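Long-range contact in proline dehydrogenase (Bradyrhizobium japonicum USDA 110, PDB 3HAZ), which probably oxidises proline to glutamate in two steps, using FAD in a proline dehydrogenase domain and NAD in an aldehyde dehydrogenase domain: residues F617-F629 with K967-T979. Numbering follows the deposited sequence.
Sequences FCRYYAAQGRKLF and KAGGPHYLARFAT. With SO4 (sulfate ion), chain G.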
loop_
_atom_site.group_PDB
_atom_site.type_symbol
_atom_site.label_atom_id
_atom_site.label_comp_id
_atom_site.label_asym_id
_atom_site.label_seq_id
_atom_site.Cartn_x
_atom_site.Cartn_y
_atom_site.Cartn_z
ATOM N N PHE A 617 7.110 22.338 26.922
ATOM C CA PHE A 617 6.641 21.346 27.884
ATOM C C PHE A 617 5.135 21.122 27.721
ATOM O O PHE A 617 4.669 19.986 27.679
ATOM C CB PHE A 617 6.933 21.774 29.319
ATOM C CG PHE A 617 8.261 21.297 29.847
ATOM C CD1 PHE A 617 9.145 22.189 30.437
ATOM C CD2 PHE A 617 8.615 19.963 29.769
ATOM C CE1 PHE A 617 10.359 21.758 30.928
ATOM C CE2 PHE A 617 9.829 19.528 30.252
ATOM C CZ PHE A 617 10.702 20.423 30.836
ATOM N N CYS A 618 4.382 22.215 27.629
ATOM C CA CYS A 618 2.929 22.136 27.509
ATOM C C CYS A 618 2.498 21.369 26.259
ATOM O O CYS A 618 1.637 20.487 26.324
ATOM C CB CYS A 618 2.310 23.536 27.505
ATOM S SG CYS A 618 2.513 24.460 29.046
ATOM N N ARG A 619 3.093 21.707 25.120
ATOM C CA ARG A 619 2.693 21.087 23.861
ATOM C C ARG A 619 3.132 19.631 23.788
ATOM O O ARG A 619 2.404 18.781 23.297
ATOM C CB ARG A 619 3.228 21.879 22.666
ATOM C CG ARG A 619 2.713 23.308 22.601
ATOM C CD ARG A 619 2.849 23.911 21.211
ATOM N NE ARG A 619 2.336 25.279 21.186
ATOM C CZ ARG A 619 3.092 26.363 21.334
ATOM N NH1 ARG A 619 4.403 26.238 21.500
ATOM N NH2 ARG A 619 2.539 27.568 21.312
ATOM N N TYR A 620 4.323 19.345 24.298
ATOM C CA TYR A 620 4.849 17.990 24.279
ATOM C C TYR A 620 4.081 17.057 25.222
ATOM O O TYR A 620 3.698 15.950 24.836
ATOM C CB TYR A 620 6.341 17.980 24.623
ATOM C CG TYR A 620 6.919 16.583 24.661
ATOM C CD1 TYR A 620 7.146 15.870 23.488
ATOM C CD2 TYR A 620 7.211 15.969 25.868
ATOM C CE1 TYR A 620 7.670 14.580 23.524
ATOM C CE2 TYR A 620 7.728 14.685 25.912
ATOM C CZ TYR A 620 7.953 13.997 24.739
ATOM O OH TYR A 620 8.462 12.722 24.801
ATOM N N TYR A 621 3.854 17.495 26.456
ATOM C CA TYR A 621 3.046 16.684 27.361
ATOM C C TYR A 621 1.606 16.552 26.855
ATOM O O TYR A 621 0.959 15.516 27.047
ATOM C CB TYR A 621 3.096 17.215 28.800
ATOM C CG TYR A 621 4.466 17.080 29.426
ATOM C CD1 TYR A 621 5.307 16.030 29.071
ATOM C CD2 TYR A 621 4.915 17.992 30.376
ATOM C CE1 TYR A 621 6.569 15.902 29.631
ATOM C CE2 TYR A 621 6.171 17.868 30.945
ATOM C CZ TYR A 621 6.995 16.822 30.566
ATOM O OH TYR A 621 8.246 16.692 31.125
ATOM N N ALA A 622 1.101 17.588 26.193
ATOM C CA ALA A 622 -0.239 17.482 25.624
ATOM C C ALA A 622 -0.246 16.381 24.572
ATOM O O ALA A 622 -1.156 15.553 24.530
ATOM C CB ALA A 622 -0.695 18.809 25.030
ATOM N N ALA A 623 0.793 16.362 23.738
ATOM C CA ALA A 623 0.881 15.399 22.642
ATOM C C ALA A 623 1.085 13.972 23.143
ATOM O O ALA A 623 0.436 13.046 22.664
ATOM C CB ALA A 623 2.000 15.795 21.666
ATOM N N GLN A 624 2.007 13.790 24.086
ATOM C CA GLN A 624 2.229 12.478 24.688
ATOM C C GLN A 624 0.995 12.073 25.492
ATOM O O GLN A 624 0.638 10.899 25.557
ATOM C CB GLN A 624 3.466 12.481 25.596
ATOM C CG GLN A 624 4.791 12.744 24.877
ATOM C CD GLN A 624 5.075 11.742 23.769
ATOM O OE1 GLN A 624 5.196 12.110 22.600
ATOM N NE2 GLN A 624 5.180 10.471 24.130
ATOM N N GLY A 625 0.347 13.059 26.103
ATOM C CA GLY A 625 -0.865 12.812 26.862
ATOM C C GLY A 625 -1.968 12.157 26.049
ATOM O O GLY A 625 -2.630 11.232 26.529
ATOM N N ARG A 626 -2.182 12.626 24.821
ATOM C CA ARG A 626 -3.223 12.034 23.978
ATOM C C ARG A 626 -2.859 10.616 23.575
ATOM O O ARG A 626 -3.711 9.744 23.527
ATOM C CB ARG A 626 -3.482 12.867 22.722
ATOM C CG ARG A 626 -4.121 14.218 22.972
ATOM C CD ARG A 626 -4.559 14.845 21.651
ATOM N NE ARG A 626 -5.199 16.139 21.848
ATOM C CZ ARG A 626 -4.576 17.304 21.720
ATOM N NH1 ARG A 626 -5.237 18.435 21.923
ATOM N NH2 ARG A 626 -3.295 17.334 21.386
ATOM N N LYS A 627 -1.589 10.389 23.280
ATOM C CA LYS A 627 -1.147 9.061 22.893
ATOM C C LYS A 627 -1.345 8.088 24.040
ATOM O O LYS A 627 -1.803 6.970 23.841
ATOM C CB LYS A 627 0.333 9.072 22.504
ATOM C CG LYS A 627 0.641 9.617 21.111
ATOM C CD LYS A 627 2.147 9.561 20.842
ATOM C CE LYS A 627 2.521 10.221 19.519
ATOM N NZ LYS A 627 4.002 10.248 19.296
ATOM N N LEU A 628 -0.981 8.512 25.242
ATOM C CA LEU A 628 -1.007 7.622 26.396
ATOM C C LEU A 628 -2.394 7.478 27.024
ATOM O O LEU A 628 -2.806 6.376 27.378
ATOM C CB LEU A 628 -0.005 8.088 27.454
ATOM C CG LEU A 628 0.257 7.108 28.599
ATOM C CD1 LEU A 628 0.451 5.702 28.060
ATOM C CD2 LEU A 628 1.470 7.537 29.420
ATOM N N PHE A 629 -3.106 8.589 27.179
ATOM C CA PHE A 629 -4.353 8.580 27.939
ATOM C C PHE A 629 -5.589 8.721 27.050
ATOM O O PHE A 629 -6.711 8.745 27.545
ATOM C CB PHE A 629 -4.338 9.683 29.002
ATOM C CG PHE A 629 -3.089 9.695 29.846
ATOM C CD1 PHE A 629 -2.223 10.777 29.813
ATOM C CD2 PHE A 629 -2.775 8.618 30.660
ATOM C CE1 PHE A 629 -1.065 10.787 30.580
ATOM C CE2 PHE A 629 -1.629 8.620 31.435
ATOM C CZ PHE A 629 -0.767 9.705 31.391
ATOM N N LYS A 967 12.822 10.543 32.733
ATOM C CA LYS A 967 13.361 11.790 32.205
ATOM C C LYS A 967 12.252 12.766 31.831
ATOM O O LYS A 967 11.362 12.430 31.057
ATOM C CB LYS A 967 14.215 11.508 30.960
ATOM C CG LYS A 967 15.627 10.976 31.226
ATOM C CD LYS A 967 16.220 10.475 29.905
ATOM C CE LYS A 967 17.752 10.387 29.913
ATOM N NZ LYS A 967 18.365 11.731 29.921
ATOM N N ALA A 968 12.316 13.977 32.376
ATOM C CA ALA A 968 11.435 15.059 31.950
ATOM C C ALA A 968 11.603 15.322 30.453
ATOM O O ALA A 968 12.710 15.223 29.916
ATOM C CB ALA A 968 11.744 16.329 32.746
ATOM N N GLY A 969 10.504 15.652 29.783
ATOM C CA GLY A 969 10.530 15.978 28.367
ATOM C C GLY A 969 10.875 14.793 27.484
ATOM O O GLY A 969 11.396 14.964 26.379
ATOM N N GLY A 970 10.600 13.590 27.982
ATOM C CA GLY A 970 10.809 12.369 27.219
ATOM C C GLY A 970 9.574 11.477 27.267
ATOM O O GLY A 970 8.616 11.766 27.987
ATOM N N PRO A 971 9.591 10.376 26.509
ATOM C CA PRO A 971 8.397 9.546 26.316
ATOM C C PRO A 971 8.043 8.643 27.496
ATOM O O PRO A 971 7.005 7.987 27.440
ATOM C CB PRO A 971 8.757 8.692 25.093
ATOM C CG PRO A 971 10.247 8.612 25.108
ATOM C CD PRO A 971 10.744 9.899 25.729
ATOM N N HIS A 972 8.865 8.611 28.541
ATOM C CA HIS A 972 8.582 7.736 29.680
ATOM C C HIS A 972 8.115 8.499 30.914
ATOM O O HIS A 972 7.952 7.916 31.982
ATOM C CB HIS A 972 9.810 6.893 30.034
ATOM C CG HIS A 972 10.296 6.045 28.904
ATOM N ND1 HIS A 972 9.696 4.854 28.559
ATOM C CD2 HIS A 972 11.314 6.223 28.030
ATOM C CE1 HIS A 972 10.326 4.332 27.521
ATOM N NE2 HIS A 972 11.311 5.144 27.180
ATOM N N TYR A 973 7.891 9.799 30.758
ATOM C CA TYR A 973 7.602 10.675 31.894
ATOM C C TYR A 973 6.171 10.572 32.426
ATOM O O TYR A 973 5.958 10.373 33.627
ATOM C CB TYR A 973 7.893 12.121 31.501
ATOM C CG TYR A 973 8.063 13.092 32.650
ATOM C CD1 TYR A 973 9.114 12.958 33.553
ATOM C CD2 TYR A 973 7.198 14.171 32.801
ATOM C CE1 TYR A 973 9.287 13.864 34.591
ATOM C CE2 TYR A 973 7.362 15.081 33.832
ATOM C CZ TYR A 973 8.405 14.922 34.722
ATOM O OH TYR A 973 8.563 15.828 35.740
ATOM N N LEU A 974 5.194 10.723 31.536
ATOM C CA LEU A 974 3.797 10.833 31.946
ATOM C C LEU A 974 3.273 9.592 32.665
ATOM O O LEU A 974 2.512 9.702 33.627
ATOM C CB LEU A 974 2.903 11.174 30.749
ATOM C CG LEU A 974 3.107 12.578 30.162
ATOM C CD1 LEU A 974 2.057 12.903 29.110
ATOM C CD2 LEU A 974 3.105 13.630 31.259
ATOM N N ALA A 975 3.681 8.420 32.192
ATOM C CA ALA A 975 3.210 7.155 32.744
ATOM C C ALA A 975 3.448 7.071 34.246
ATOM O O ALA A 975 2.642 6.497 34.975
ATOM C CB ALA A 975 3.878 5.978 32.036
ATOM N N ARG A 976 4.564 7.631 34.702
ATOM C CA ARG A 976 4.898 7.614 36.125
ATOM C C ARG A 976 3.872 8.358 36.988
ATOM O O ARG A 976 3.736 8.071 38.181
ATOM C CB ARG A 976 6.291 8.197 36.351
ATOM C CG ARG A 976 6.887 7.850 37.697
ATOM C CD ARG A 976 7.347 6.403 37.727
ATOM N NE ARG A 976 7.995 6.099 38.997
ATOM C CZ ARG A 976 7.391 5.491 40.013
ATOM N NH1 ARG A 976 6.127 5.107 39.904
ATOM N NH2 ARG A 976 8.053 5.259 41.135
ATOM N N PHE A 977 3.154 9.312 36.390
ATOM C CA PHE A 977 2.161 10.099 37.126
ATOM C C PHE A 977 0.805 9.407 37.183
ATOM O O PHE A 977 -0.139 9.919 37.794
ATOM C CB PHE A 977 1.983 11.485 36.502
ATOM C CG PHE A 977 3.193 12.373 36.619
ATOM C CD1 PHE A 977 4.234 12.276 35.704
ATOM C CD2 PHE A 977 3.279 13.316 37.627
ATOM C CE1 PHE A 977 5.349 13.106 35.799
ATOM C CE2 PHE A 977 4.388 14.148 37.732
ATOM C CZ PHE A 977 5.425 14.041 36.813
ATOM N N ALA A 978 0.700 8.255 36.532
ATOM C CA ALA A 978 -0.579 7.554 36.450
ATOM C C ALA A 978 -0.499 6.148 37.025
ATOM O O ALA A 978 0.582 5.659 37.344
ATOM C CB ALA A 978 -1.074 7.512 35.007
ATOM N N THR A 979 -1.656 5.506 37.157
ATOM C CA THR A 979 -1.714 4.131 37.612
ATOM C C THR A 979 -2.455 3.298 36.574
ATOM O O THR A 979 -3.371 3.793 35.915
ATOM C CB THR A 979 -2.407 4.026 39.005
ATOM O OG1 THR A 979 -2.268 2.699 39.519
ATOM C CG2 THR A 979 -3.885 4.376 38.911
HETATM S S SO4 G . -8.801 14.861 20.746
HETATM O O1 SO4 G . -8.549 14.094 19.529
HETATM O O2 SO4 G . -10.037 14.393 21.374
HETATM O O3 SO4 G . -7.684 14.673 21.667
HETATM O O4 SO4 G . -8.932 16.277 20.415
HETATM O O HOH W 1 4.744 9.501 26.536
#
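Leu-974 reaches across to helix 617-629 and divides its two methyls between backbone and ring: CD1 lies 3.5 Å from the backbone O of Tyr-621 and as close to Gly-625 N, while CD2 approaches CD1 of the Tyr-621 ring (3.9 Å). At Gly-625 no side chain stands beside the first methyl. With CG anti to the carbonyl carbon (chi1 -67°), Tyr-621 is carried to the turn at 967-970, where its OH accepts a hydrogen bond from Gly-969 N (2.8 Å, 149° at the hydrogen). The Tyr-973 ring lies nearly parallel to that of Tyr-621, at 14°, but slid so far that they barely overlap. Gly-969 takes the positive phi of the type II turn's third position, easy for glycine, and meets the Phe-617 ring at its edge. The Tyr-620 ring takes Gln-624 CG over one face and turns its hydroxyl edge to the Gly-970–Pro-971 peptide. The Gln-624 amide suits a water bridge: NE2 donates to a water (2.6 Å) that donates to Pro-971 O. Short Ala-975 and Ala-978 let Leu-628 CD2 and Phe-629 CE2 approach closely. The contact joins helix 604-629 to the loop entering strand 978-986; helix 664-675 touches Tyr-621, Tyr-973 and Leu-974, and Met-647 of strand 641-656 packs against Leu-628, Phe-629 and Ala-975.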